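Local coordinates for glycosylation Associate Protein 1 (Streptococcus agalactiae serotype V, PDB 6OYC) that probably works with its Gap partner proteins in the glycosylation and accessory Sec-dependent secretion of a streptococcal surface glycoprotein, at residues V424-D429 with P448-I453; S155-Y160 with D169-S174. One frame throughout, in Å; residues are numbered along the deposited sequence.

Contact 1 of 2, residues V424-D429 with P448-I453; sequences VRLIID and PQINTI
Leu426 CG stands anti to its backbone N (chi1 -175°), whereas Ile428 and Ile450 each set CG1 anti to the carbonyl carbon, near -65°. Ile428 and Ile450 are bridge partners, and their side chains lie side by side, pointing the same way, with Ile428 CG1 4.0 Å from Ile450 CD1. Leu426 reaches the same methyl, its CD2 3.7 Å from Ile450 CD1. Leu426 CD1 meets the Pro448 ring at CG, and the two side chains cross at about a right angle. On the face of Ile427 and Gln449, Ile427 CG2 packs alongside Gln449 CG at 3.9 Å.

The backbones form a parallel ladder. Ile427 gives its N-H to Pro448 O, and Ile427 O takes the N-H of Ile450 at 2.8 Å. Asp429 N then bonds to Ile450 O. At the end of the ladder a side chain takes over: Asn451 ND2 donates to Asp429 O at 3.1 Å, in the carbonyl plane on a lone pair and nearly straight (173°). Water 1 also donates to Asp429 O and accepts from Thr452 N.

The contact belongs to a beta-alpha-beta unit whose connection is helix 436-445, in a Rossmann-like parallel sheet consistent with a GT-B fold. Strand 318-323 pairs with the far edge of 426-428. Helix 473-481 packs on Ile428 and Ile450, and Trp487 of helix 484-502 lies against Pro448.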
loop_
_atom_site.group_PDB
_atom_site.type_symbol
_atom_site.label_atom_id
_atom_site.label_comp_id
_atom_site.label_asym_id
_atom_site.label_seq_id
_atom_site.Cartn_x
_atom_site.Cartn_y
_atom_site.Cartn_z
ATOM N N VAL A 424 15.663 13.510 -6.897
ATOM C CA VAL A 424 14.788 14.658 -7.092
ATOM C C VAL A 424 15.161 15.761 -6.112
ATOM O O VAL A 424 15.535 15.514 -4.964
ATOM C CB VAL A 424 13.306 14.243 -6.969
ATOM C CG1 VAL A 424 12.406 15.437 -6.629
ATOM C CG2 VAL A 424 12.836 13.637 -8.284
ATOM N N ARG A 425 15.090 16.995 -6.588
ATOM C CA ARG A 425 15.411 18.147 -5.761
ATOM C C ARG A 425 14.182 18.704 -5.052
ATOM O O ARG A 425 14.265 19.118 -3.887
ATOM C CB ARG A 425 16.054 19.227 -6.638
ATOM C CG ARG A 425 16.833 20.271 -5.872
ATOM C CD ARG A 425 18.031 19.670 -5.168
ATOM N NE ARG A 425 18.882 20.710 -4.612
ATOM C CZ ARG A 425 19.894 20.489 -3.778
ATOM N NH1 ARG A 425 20.191 19.251 -3.393
ATOM N NH2 ARG A 425 20.605 21.514 -3.321
ATOM N N LEU A 426 13.036 18.714 -5.730
ATOM C CA LEU A 426 11.876 19.440 -5.238
ATOM C C LEU A 426 10.599 18.686 -5.583
ATOM O O LEU A 426 10.433 18.233 -6.721
ATOM C CB LEU A 426 11.838 20.856 -5.831
ATOM C CG LEU A 426 10.750 21.816 -5.343
ATOM C CD1 LEU A 426 10.872 22.074 -3.844
ATOM C CD2 LEU A 426 10.812 23.139 -6.131
ATOM N N ILE A 427 9.703 18.567 -4.597
ATOM C CA ILE A 427 8.383 17.971 -4.769
ATOM C C ILE A 427 7.351 19.091 -4.837
ATOM O O ILE A 427 7.325 19.974 -3.969
ATOM C CB ILE A 427 8.066 16.997 -3.616
ATOM C CG1 ILE A 427 8.777 15.655 -3.817
ATOM C CG2 ILE A 427 6.560 16.769 -3.470
ATOM C CD1 ILE A 427 8.796 14.787 -2.539
ATOM N N ILE A 428 6.506 19.076 -5.861
ATOM C CA ILE A 428 5.407 20.035 -5.959
ATOM C C ILE A 428 4.083 19.280 -6.054
ATOM O O ILE A 428 3.844 18.525 -7.010
ATOM C CB ILE A 428 5.563 21.000 -7.144
ATOM C CG1 ILE A 428 6.790 21.894 -6.950
ATOM C CG2 ILE A 428 4.338 21.901 -7.218
ATOM C CD1 ILE A 428 6.930 22.968 -8.020
ATOM N N ASP A 429 3.215 19.510 -5.077
ATOM C CA ASP A 429 1.851 18.991 -5.109
ATOM C C ASP A 429 0.969 20.111 -4.571
ATOM O O ASP A 429 0.922 20.343 -3.356
ATOM C CB ASP A 429 1.725 17.713 -4.287
ATOM C CG ASP A 429 0.424 16.977 -4.546
ATOM O OD1 ASP A 429 -0.498 17.577 -5.157
ATOM O OD2 ASP A 429 0.334 15.793 -4.133
ATOM N N PRO A 448 12.244 18.783 -0.139
ATOM C CA PRO A 448 11.262 19.780 0.307
ATOM C C PRO A 448 10.021 19.778 -0.581
ATOM O O PRO A 448 10.083 19.487 -1.782
ATOM C CB PRO A 448 12.035 21.105 0.190
ATOM C CG PRO A 448 12.991 20.863 -0.982
ATOM C CD PRO A 448 13.387 19.387 -0.857
ATOM N N GLN A 449 8.879 20.118 0.023
ATOM C CA GLN A 449 7.588 20.039 -0.655
ATOM C C GLN A 449 6.915 21.399 -0.765
ATOM O O GLN A 449 6.841 22.140 0.212
ATOM C CB GLN A 449 6.631 19.104 0.088
ATOM C CG GLN A 449 7.143 17.723 0.270
ATOM C CD GLN A 449 6.329 16.983 1.301
ATOM O OE1 GLN A 449 5.156 16.674 1.082
ATOM N NE2 GLN A 449 6.939 16.718 2.443
ATOM N N ILE A 450 6.355 21.697 -1.928
ATOM C CA ILE A 450 5.565 22.912 -2.113
ATOM C C ILE A 450 4.090 22.526 -2.170
ATOM O O ILE A 450 3.670 21.779 -3.062
ATOM C CB ILE A 450 5.974 23.690 -3.374
ATOM C CG1 ILE A 450 7.425 24.167 -3.279
ATOM C CG2 ILE A 450 5.022 24.876 -3.577
ATOM C CD1 ILE A 450 7.910 24.876 -4.538
ATOM N N ASN A 451 3.305 23.059 -1.235
ATOM C CA ASN A 451 1.869 22.843 -1.146
ATOM C C ASN A 451 1.152 24.193 -1.180
ATOM O O ASN A 451 1.759 25.244 -0.978
ATOM C CB ASN A 451 1.501 22.069 0.137
ATOM C CG ASN A 451 2.338 20.795 0.333
ATOM O OD1 ASN A 451 2.953 20.605 1.375
ATOM N ND2 ASN A 451 2.371 19.933 -0.683
ATOM N N THR A 452 -0.151 24.168 -1.443
ATOM C CA THR A 452 -0.989 25.349 -1.260
ATOM C C THR A 452 -1.781 25.315 0.037
ATOM O O THR A 452 -2.582 26.219 0.278
ATOM C CB THR A 452 -1.974 25.509 -2.420
ATOM O OG1 THR A 452 -2.697 24.283 -2.600
ATOM C CG2 THR A 452 -1.250 25.869 -3.681
ATOM N N ILE A 453 -1.615 24.280 0.861
ATOM C CA ILE A 453 -2.379 24.135 2.090
ATOM C C ILE A 453 -1.431 23.726 3.204
ATOM O O ILE A 453 -0.344 23.195 2.965
ATOM C CB ILE A 453 -3.506 23.093 1.958
ATOM C CG1 ILE A 453 -2.906 21.681 1.977
ATOM C CG2 ILE A 453 -4.283 23.309 0.675
ATOM C CD1 ILE A 453 -3.917 20.581 1.790
HETATM O O HOH W 1 -1.179 21.379 -1.526
#

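Contact 2 of 2, residues S155-Y160 with D169-S174; sequences SSILYY and DYLAPS
Asp169 meets strand 155-160 through both its backbone and its carboxylate. Its N donates to Ile157 O at 2.9 Å, and its O accepts the N-H of Ile157 at 3.0 Å. This makes Asp169 and Ile157 an antiparallel hydrogen-bonded pair. CG of Asp169 lies anti to the carbonyl carbon (chi1 -71°), and the carboxylate comes up to the Tyr159 ring. There OD2 is 3.7 Å from Tyr159 CE1, with the carboxylate and ring planes 59° apart. Water 2 joins the two side chains: it donates to Asp169 OD2 at 2.7 Å and is hydrogen-bonded to Tyr159 OH at 2.6 Å. The carboxylate also makes salt bridges, OD1 with Arg180 and OD2 with Arg177, which would favour its charged form.

Asp169 O also lies 3.1 Å from Ser156 CA, a bent CA-H...O contact. Tyr170 is paired with Ser156 as a non-hydrogen-bonded pair, and their side chains share a face of the sheet. Ser156 CB comes obliquely to the Tyr170 ring, 4.3 Å from CD2. The hydroxyls of this face have other partners: Tyr170 OH binds Glu181, and Ser156 OG binds Tyr55 and Gln168.

Leu171 N closes the ladder on Ser155 O at 2.9 Å, tilted 29° from the carbonyl plane. Leu171 CD1 makes a loose apolar contact with Ile157 CD1. Beyond Leu171 the chain turns away as a loop.

The two strands, 154-161 and 164-171, form a beta hairpin within a large antiparallel sheet. Strand 141-148 flanks the first, where Ser155 and Ser156 both face Leu147 in a classic beta bulge. Strand 177-182 flanks the second and supplies both arginines.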
loop_
_atom_site.group_PDB
_atom_site.type_symbol
_atom_site.label_atom_id
_atom_site.label_comp_id
_atom_site.label_asym_id
_atom_site.label_seq_id
_atom_site.Cartn_x
_atom_site.Cartn_y
_atom_site.Cartn_z
ATOM N N SER A 155 -3.125 -22.327 -4.935
ATOM C CA SER A 155 -3.716 -22.028 -3.637
ATOM C C SER A 155 -5.233 -22.181 -3.623
ATOM O O SER A 155 -5.789 -22.693 -2.644
ATOM C CB SER A 155 -3.347 -20.607 -3.192
ATOM O OG SER A 155 -3.873 -20.320 -1.897
ATOM N N SER A 156 -5.921 -21.754 -4.678
ATOM C CA SER A 156 -7.371 -21.865 -4.681
ATOM C C SER A 156 -7.903 -21.744 -6.109
ATOM O O SER A 156 -7.205 -21.289 -7.017
ATOM C CB SER A 156 -7.999 -20.812 -3.749
ATOM O OG SER A 156 -7.948 -19.496 -4.294
ATOM N N ILE A 157 -9.161 -22.168 -6.293
ATOM C CA ILE A 157 -9.885 -22.009 -7.556
ATOM C C ILE A 157 -11.217 -21.349 -7.260
ATOM O O ILE A 157 -11.973 -21.827 -6.408
ATOM C CB ILE A 157 -10.148 -23.340 -8.282
ATOM C CG1 ILE A 157 -8.868 -24.116 -8.535
ATOM C CG2 ILE A 157 -10.853 -23.094 -9.596
ATOM C CD1 ILE A 157 -9.161 -25.539 -8.938
ATOM N N LEU A 158 -11.517 -20.279 -7.983
ATOM C CA LEU A 158 -12.781 -19.566 -7.857
ATOM C C LEU A 158 -13.655 -19.982 -9.038
ATOM O O LEU A 158 -13.317 -19.695 -10.189
ATOM C CB LEU A 158 -12.539 -18.051 -7.832
ATOM C CG LEU A 158 -13.605 -17.189 -7.144
ATOM C CD1 LEU A 158 -13.148 -15.743 -6.904
ATOM C CD2 LEU A 158 -14.913 -17.221 -7.945
ATOM N N TYR A 159 -14.769 -20.654 -8.761
ATOM C CA TYR A 159 -15.651 -21.128 -9.822
ATOM C C TYR A 159 -16.779 -20.146 -10.072
ATOM O O TYR A 159 -17.276 -19.493 -9.150
ATOM C CB TYR A 159 -16.251 -22.494 -9.481
ATOM C CG TYR A 159 -15.239 -23.608 -9.473
ATOM C CD1 TYR A 159 -14.511 -23.881 -8.328
ATOM C CD2 TYR A 159 -14.994 -24.371 -10.622
ATOM C CE1 TYR A 159 -13.585 -24.891 -8.308
ATOM C CE2 TYR A 159 -14.062 -25.403 -10.610
ATOM C CZ TYR A 159 -13.360 -25.647 -9.448
ATOM O OH TYR A 159 -12.433 -26.646 -9.401
ATOM N N TYR A 160 -17.204 -20.075 -11.328
ATOM C CA TYR A 160 -18.260 -19.172 -11.754
ATOM C C TYR A 160 -19.398 -19.966 -12.371
ATOM O O TYR A 160 -19.189 -21.050 -12.917
ATOM C CB TYR A 160 -17.743 -18.151 -12.797
ATOM C CG TYR A 160 -16.656 -17.244 -12.295
ATOM C CD1 TYR A 160 -15.325 -17.645 -12.311
ATOM C CD2 TYR A 160 -16.955 -15.980 -11.807
ATOM C CE1 TYR A 160 -14.311 -16.799 -11.843
ATOM C CE2 TYR A 160 -15.956 -15.133 -11.329
ATOM C CZ TYR A 160 -14.638 -15.546 -11.357
ATOM O OH TYR A 160 -13.649 -14.704 -10.896
ATOM N N ASP A 169 -12.748 -22.924 -3.874
ATOM C CA ASP A 169 -12.126 -24.082 -3.239
ATOM C C ASP A 169 -10.696 -23.735 -2.838
ATOM O O ASP A 169 -9.883 -23.380 -3.696
ATOM C CB ASP A 169 -12.148 -25.285 -4.180
ATOM C CG ASP A 169 -13.542 -25.840 -4.358
ATOM O OD1 ASP A 169 -14.458 -25.303 -3.690
ATOM O OD2 ASP A 169 -13.728 -26.803 -5.145
ATOM N N TYR A 170 -10.386 -23.836 -1.543
ATOM C CA TYR A 170 -9.040 -23.568 -1.059
ATOM C C TYR A 170 -8.305 -24.884 -0.899
ATOM O O TYR A 170 -8.834 -25.825 -0.299
ATOM C CB TYR A 170 -9.044 -22.827 0.273
ATOM C CG TYR A 170 -9.675 -21.454 0.293
ATOM C CD1 TYR A 170 -11.065 -21.304 0.255
ATOM C CD2 TYR A 170 -8.886 -20.303 0.417
ATOM C CE1 TYR A 170 -11.653 -20.039 0.312
ATOM C CE2 TYR A 170 -9.463 -19.024 0.467
ATOM C CZ TYR A 170 -10.848 -18.906 0.418
ATOM O OH TYR A 170 -11.437 -17.665 0.492
ATOM N N LEU A 171 -7.079 -24.938 -1.406
ATOM C CA LEU A 171 -6.353 -26.186 -1.574
ATOM C C LEU A 171 -5.112 -26.209 -0.696
ATOM O O LEU A 171 -4.573 -25.165 -0.317
ATOM C CB LEU A 171 -5.954 -26.397 -3.045
ATOM C CG LEU A 171 -7.060 -26.278 -4.116
ATOM C CD1 LEU A 171 -6.567 -26.596 -5.527
ATOM C CD2 LEU A 171 -8.243 -27.171 -3.782
ATOM N N ALA A 172 -4.679 -27.435 -0.364
ATOM C CA ALA A 172 -3.334 -27.695 0.136
ATOM C C ALA A 172 -2.381 -27.876 -1.047
ATOM O O ALA A 172 -2.827 -28.067 -2.186
ATOM C CB ALA A 172 -3.336 -28.942 1.024
ATOM N N PRO A 173 -1.064 -27.800 -0.816
ATOM C CA PRO A 173 -0.116 -27.951 -1.944
ATOM C C PRO A 173 -0.207 -29.296 -2.647
ATOM O O PRO A 173 0.236 -29.415 -3.796
ATOM C CB PRO A 173 1.262 -27.745 -1.289
ATOM C CG PRO A 173 0.969 -26.884 -0.070
ATOM C CD PRO A 173 -0.396 -27.339 0.422
ATOM N N SER A 174 -0.777 -30.309 -2.006
ATOM C CA SER A 174 -1.063 -31.575 -2.660
ATOM C C SER A 174 -2.180 -31.469 -3.686
ATOM O O SER A 174 -2.357 -32.404 -4.481
ATOM C CB SER A 174 -1.472 -32.615 -1.627
ATOM O OG SER A 174 -2.768 -32.284 -1.157
HETATM O O HOH W 2 -12.071 -27.705 -7.078
#

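Contacts 1 and 2 lie on opposite sides of the chain's centre, with centres about 47 Å apart, and share no strand or helix. Both join neighbouring strands, but contact 1 is parallel and links them through a helix, while contact 2 is antiparallel and links them through a short hairpin turn. Contact 1 is almost wholly buried, and aliphatic side chains packed beneath helices dominate it. Contact 2 is also largely buried, but Ile157 and Tyr159 are partly exposed, and its side-chain chemistry is more polar, with a carboxylate, arginines and a bridging water. Water in contact 1 instead serves backbone atoms at the strand ends.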